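Local coordinates for protein phenol hydroxylase component phN (Pseudomonas stutzeri, PDB 3U52) that probably hydroxylates phenols as the diiron-bearing subunit of a multicomponent bacterial monooxygenase, at residues 202-210 with 265-276. Numbering follows the deposited sequence.
Sequences LTNLLFVPF and WFWRGFRLLSLV
Leu273 and Val276, a turn apart on helix 254-283, pack against Leu202, Leu205, Leu206 and Pro209 of helix 187-216. The two short segments run almost parallel, 9° apart, with axes 9.8 Å from each other at closest approach.

Apolar packing carries the contact. Leu273 has its CG beside the backbone N (chi1 -72°), which swings its fork toward the other helix and splits it between neighbours: CD1 lies 3.9 Å from Leu205 CB and also meets the CB and CD2 of Leu202, while CD2 comes 3.9 Å from Leu206 CD2. The Leu205 side chain crosses that of Leu273 at about a right angle. Val276 is a knob in a hole formed by Leu205, Leu206, Pro209 and Phe210. Its CG1 touches Pro209 CB at 3.8 Å; CG2 takes the other side, 4.0 Å from Leu206 CD1 and near Phe210 CE2.

Backbone also takes part. Leu202 CD1 rests 3.9 Å from Gly269 CA, and there is no space for a beta carbon on Gly269, which would run into that methyl. Farther along, Val276 CG1 sits 3.4 Å from Leu205 O, a carbonyl oxygen buried with no hydrogen-bonding partner, because Pro209, four residues on, has no N-H to offer it.

Gly269 and Leu273 also line a xenon site together with Phe198, so the seam borders a pocket that binds xenon in this crystal. Helix 187-216 brings Glu199 to the diiron centre. Cut back to an alanine, Leu273 would probably leave a gap beside Leu205 and Leu206 and remove part of the xenon pocket wall.

The side-chain contacts between the segments all involve carbon groups, so this contact rests on close fit and buried apolar surface without a polar bond, and the greasy lining is consistent with a pocket that admits small apolar guests.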
loop_
_atom_site.group_PDB
_atom_site.type_symbol
_atom_site.label_atom_id
_atom_site.label_comp_id
_atom_site.label_asym_id
_atom_site.label_seq_id
_atom_site.Cartn_x
_atom_site.Cartn_y
_atom_site.Cartn_z
ATOM N N LEU A 202 12.204 2.662 -28.749
ATOM C CA LEU A 202 11.292 1.516 -28.885
ATOM C C LEU A 202 10.579 1.165 -27.585
ATOM O O LEU A 202 9.726 0.276 -27.558
ATOM C CB LEU A 202 12.062 0.302 -29.440
ATOM C CG LEU A 202 12.594 0.516 -30.881
ATOM C CD1 LEU A 202 13.499 -0.645 -31.344
ATOM C CD2 LEU A 202 11.438 0.728 -31.901
ATOM N N THR A 203 10.927 1.879 -26.519
ATOM C CA THR A 203 10.387 1.644 -25.160
ATOM C C THR A 203 8.859 1.485 -25.031
ATOM O O THR A 203 8.357 0.540 -24.419
ATOM C CB THR A 203 10.904 2.707 -24.134
ATOM O OG1 THR A 203 10.509 2.277 -22.839
ATOM C CG2 THR A 203 10.343 4.124 -24.404
ATOM N N ASN A 204 8.129 2.400 -25.627
ATOM C CA ASN A 204 6.665 2.375 -25.583
ATOM C C ASN A 204 6.034 1.147 -26.240
ATOM O O ASN A 204 4.917 0.745 -25.875
ATOM C CB ASN A 204 6.115 3.654 -26.228
ATOM C CG ASN A 204 6.198 4.878 -25.287
ATOM O OD1 ASN A 204 6.034 4.757 -24.066
ATOM N ND2 ASN A 204 6.446 6.041 -25.860
ATOM N N LEU A 205 6.709 0.590 -27.239
ATOM C CA LEU A 205 6.220 -0.642 -27.883
ATOM C C LEU A 205 6.270 -1.874 -26.994
ATOM O O LEU A 205 5.542 -2.841 -27.237
ATOM C CB LEU A 205 6.933 -0.904 -29.211
ATOM C CG LEU A 205 6.648 0.223 -30.206
ATOM C CD1 LEU A 205 7.723 0.445 -31.258
ATOM C CD2 LEU A 205 5.323 -0.041 -30.844
ATOM N N LEU A 206 7.153 -1.851 -25.994
ATOM C CA LEU A 206 7.262 -2.918 -25.011
ATOM C C LEU A 206 6.353 -2.611 -23.819
ATOM O O LEU A 206 5.510 -3.418 -23.455
ATOM C CB LEU A 206 8.724 -3.063 -24.552
ATOM C CG LEU A 206 9.266 -4.428 -24.021
ATOM C CD1 LEU A 206 8.158 -5.399 -23.587
ATOM C CD2 LEU A 206 10.223 -5.131 -25.027
ATOM N N PHE A 207 6.499 -1.417 -23.260
ATOM C CA PHE A 207 5.837 -0.995 -22.024
ATOM C C PHE A 207 4.328 -0.827 -22.146
ATOM O O PHE A 207 3.574 -1.380 -21.339
ATOM C CB PHE A 207 6.450 0.347 -21.571
ATOM C CG PHE A 207 6.088 0.769 -20.158
ATOM C CD1 PHE A 207 4.954 1.548 -19.913
ATOM C CD2 PHE A 207 6.914 0.419 -19.083
ATOM C CE1 PHE A 207 4.629 1.931 -18.607
ATOM C CE2 PHE A 207 6.601 0.795 -17.776
ATOM C CZ PHE A 207 5.462 1.551 -17.534
ATOM N N VAL A 208 3.889 -0.004 -23.098
ATOM C CA VAL A 208 2.454 0.289 -23.224
ATOM C C VAL A 208 1.564 -0.986 -23.421
ATOM O O VAL A 208 0.582 -1.169 -22.693
ATOM C CB VAL A 208 2.154 1.388 -24.273
ATOM C CG1 VAL A 208 0.687 1.767 -24.216
ATOM C CG2 VAL A 208 3.035 2.680 -24.026
ATOM N N PRO A 209 1.895 -1.864 -24.390
ATOM C CA PRO A 209 1.084 -3.094 -24.523
ATOM C C PRO A 209 0.990 -3.965 -23.274
ATOM O O PRO A 209 -0.092 -4.484 -22.990
ATOM C CB PRO A 209 1.803 -3.875 -25.635
ATOM C CG PRO A 209 2.471 -2.801 -26.463
ATOM C CD PRO A 209 2.947 -1.807 -25.431
ATOM N N PHE A 210 2.097 -4.151 -22.549
ATOM C CA PHE A 210 2.065 -5.031 -21.374
ATOM C C PHE A 210 1.280 -4.389 -20.241
ATOM O O PHE A 210 0.425 -5.056 -19.632
ATOM C CB PHE A 210 3.462 -5.475 -20.887
ATOM C CG PHE A 210 3.983 -6.733 -21.574
ATOM C CD1 PHE A 210 3.468 -8.010 -21.232
ATOM C CD2 PHE A 210 4.972 -6.648 -22.585
ATOM C CE1 PHE A 210 3.944 -9.190 -21.881
ATOM C CE2 PHE A 210 5.463 -7.806 -23.239
ATOM C CZ PHE A 210 4.938 -9.111 -22.881
ATOM N N TRP A 265 20.564 -1.835 -34.391
ATOM C CA TRP A 265 19.763 -2.018 -33.201
ATOM C C TRP A 265 18.315 -1.685 -33.469
ATOM O O TRP A 265 17.448 -2.216 -32.821
ATOM C CB TRP A 265 20.354 -1.187 -32.028
ATOM C CG TRP A 265 21.599 -1.939 -31.566
ATOM C CD1 TRP A 265 22.889 -1.601 -31.807
ATOM C CD2 TRP A 265 21.634 -3.221 -30.886
ATOM N NE1 TRP A 265 23.739 -2.578 -31.311
ATOM C CE2 TRP A 265 22.984 -3.557 -30.708
ATOM C CE3 TRP A 265 20.645 -4.070 -30.355
ATOM C CZ2 TRP A 265 23.400 -4.750 -30.036
ATOM C CZ3 TRP A 265 21.049 -5.276 -29.696
ATOM C CH2 TRP A 265 22.413 -5.585 -29.552
ATOM N N PHE A 266 18.053 -0.779 -34.410
ATOM C CA PHE A 266 16.679 -0.678 -34.918
ATOM C C PHE A 266 16.213 -2.051 -35.338
ATOM O O PHE A 266 15.101 -2.477 -34.941
ATOM C CB PHE A 266 16.515 0.264 -36.136
ATOM C CG PHE A 266 15.150 0.162 -36.757
ATOM C CD1 PHE A 266 14.966 -0.512 -37.971
ATOM C CD2 PHE A 266 14.028 0.672 -36.062
ATOM C CE1 PHE A 266 13.693 -0.661 -38.515
ATOM C CE2 PHE A 266 12.729 0.555 -36.640
ATOM C CZ PHE A 266 12.578 -0.150 -37.841
ATOM N N TRP A 267 17.021 -2.733 -36.147
ATOM C CA TRP A 267 16.569 -3.959 -36.787
ATOM C C TRP A 267 16.485 -5.127 -35.781
ATOM O O TRP A 267 15.491 -5.828 -35.722
ATOM C CB TRP A 267 17.363 -4.301 -38.060
ATOM C CG TRP A 267 16.695 -5.479 -38.733
ATOM C CD1 TRP A 267 17.069 -6.783 -38.664
ATOM C CD2 TRP A 267 15.534 -5.440 -39.575
ATOM N NE1 TRP A 267 16.199 -7.554 -39.378
ATOM C CE2 TRP A 267 15.239 -6.758 -39.940
ATOM C CE3 TRP A 267 14.699 -4.411 -40.027
ATOM C CZ2 TRP A 267 14.135 -7.098 -40.772
ATOM C CZ3 TRP A 267 13.607 -4.739 -40.858
ATOM C CH2 TRP A 267 13.342 -6.062 -41.220
ATOM N N ARG A 268 17.498 -5.275 -34.924
ATOM C CA ARG A 268 17.405 -6.230 -33.812
ATOM C C ARG A 268 16.234 -5.953 -32.829
ATOM O O ARG A 268 15.577 -6.886 -32.364
ATOM C CB ARG A 268 18.746 -6.296 -33.038
ATOM C CG ARG A 268 19.859 -7.019 -33.845
ATOM C CD ARG A 268 20.755 -7.926 -32.902
ATOM N NE ARG A 268 19.990 -9.079 -32.426
ATOM C CZ ARG A 268 20.523 -10.209 -31.985
ATOM N NH1 ARG A 268 21.830 -10.342 -31.927
ATOM N NH2 ARG A 268 19.746 -11.202 -31.570
ATOM N N GLY A 269 15.998 -4.677 -32.524
ATOM C CA GLY A 269 14.910 -4.284 -31.650
ATOM C C GLY A 269 13.574 -4.593 -32.315
ATOM O O GLY A 269 12.658 -5.118 -31.669
ATOM N N PHE A 270 13.467 -4.330 -33.614
ATOM C CA PHE A 270 12.231 -4.673 -34.347
ATOM C C PHE A 270 11.925 -6.214 -34.289
ATOM O O PHE A 270 10.773 -6.652 -34.068
ATOM C CB PHE A 270 12.367 -4.182 -35.819
ATOM C CG PHE A 270 11.294 -4.692 -36.724
ATOM C CD1 PHE A 270 9.959 -4.465 -36.438
ATOM C CD2 PHE A 270 11.626 -5.392 -37.875
ATOM C CE1 PHE A 270 8.946 -4.933 -37.331
ATOM C CE2 PHE A 270 10.635 -5.852 -38.748
ATOM C CZ PHE A 270 9.304 -5.618 -38.460
ATOM N N ARG A 271 12.961 -7.044 -34.481
ATOM C CA ARG A 271 12.786 -8.499 -34.428
ATOM C C ARG A 271 12.418 -8.920 -33.007
ATOM O O ARG A 271 11.546 -9.760 -32.804
ATOM C CB ARG A 271 14.031 -9.239 -34.981
ATOM C CG ARG A 271 14.076 -9.130 -36.525
ATOM C CD ARG A 271 12.860 -9.872 -37.099
ATOM N NE ARG A 271 13.024 -10.193 -38.534
ATOM C CZ ARG A 271 12.139 -9.914 -39.484
ATOM N NH1 ARG A 271 11.007 -9.261 -39.217
ATOM N NH2 ARG A 271 12.395 -10.270 -40.720
ATOM N N LEU A 272 13.063 -8.326 -32.014
ATOM C CA LEU A 272 12.728 -8.699 -30.641
ATOM C C LEU A 272 11.214 -8.385 -30.349
ATOM O O LEU A 272 10.493 -9.189 -29.755
ATOM C CB LEU A 272 13.643 -7.931 -29.692
ATOM C CG LEU A 272 13.357 -8.119 -28.210
ATOM C CD1 LEU A 272 13.366 -9.635 -27.818
ATOM C CD2 LEU A 272 14.366 -7.348 -27.462
ATOM N N LEU A 273 10.751 -7.230 -30.801
ATOM C CA LEU A 273 9.363 -6.765 -30.546
ATOM C C LEU A 273 8.257 -7.539 -31.270
ATOM O O LEU A 273 7.055 -7.435 -30.921
ATOM C CB LEU A 273 9.224 -5.305 -30.975
ATOM C CG LEU A 273 9.915 -4.304 -30.081
ATOM C CD1 LEU A 273 9.902 -2.938 -30.822
ATOM C CD2 LEU A 273 9.173 -4.256 -28.727
ATOM N N SER A 274 8.635 -8.291 -32.292
ATOM C CA SER A 274 7.690 -9.203 -32.916
ATOM C C SER A 274 6.992 -10.119 -31.871
ATOM O O SER A 274 5.820 -10.411 -32.015
ATOM C CB SER A 274 8.329 -9.969 -34.082
ATOM O OG SER A 274 9.126 -11.081 -33.688
ATOM N N LEU A 275 7.681 -10.500 -30.793
ATOM C CA LEU A 275 7.066 -11.208 -29.682
ATOM C C LEU A 275 5.923 -10.455 -28.978
ATOM O O LEU A 275 4.950 -11.088 -28.533
ATOM C CB LEU A 275 8.128 -11.544 -28.633
ATOM C CG LEU A 275 9.131 -12.626 -28.992
ATOM C CD1 LEU A 275 10.149 -12.771 -27.820
ATOM C CD2 LEU A 275 8.407 -13.943 -29.316
ATOM N N VAL A 276 6.062 -9.129 -28.841
ATOM C CA VAL A 276 5.025 -8.254 -28.274
ATOM C C VAL A 276 3.832 -8.057 -29.230
ATOM O O VAL A 276 2.697 -7.996 -28.766
ATOM C CB VAL A 276 5.565 -6.858 -27.842
ATOM C CG1 VAL A 276 4.524 -6.104 -27.001
ATOM C CG2 VAL A 276 6.814 -6.992 -27.025
#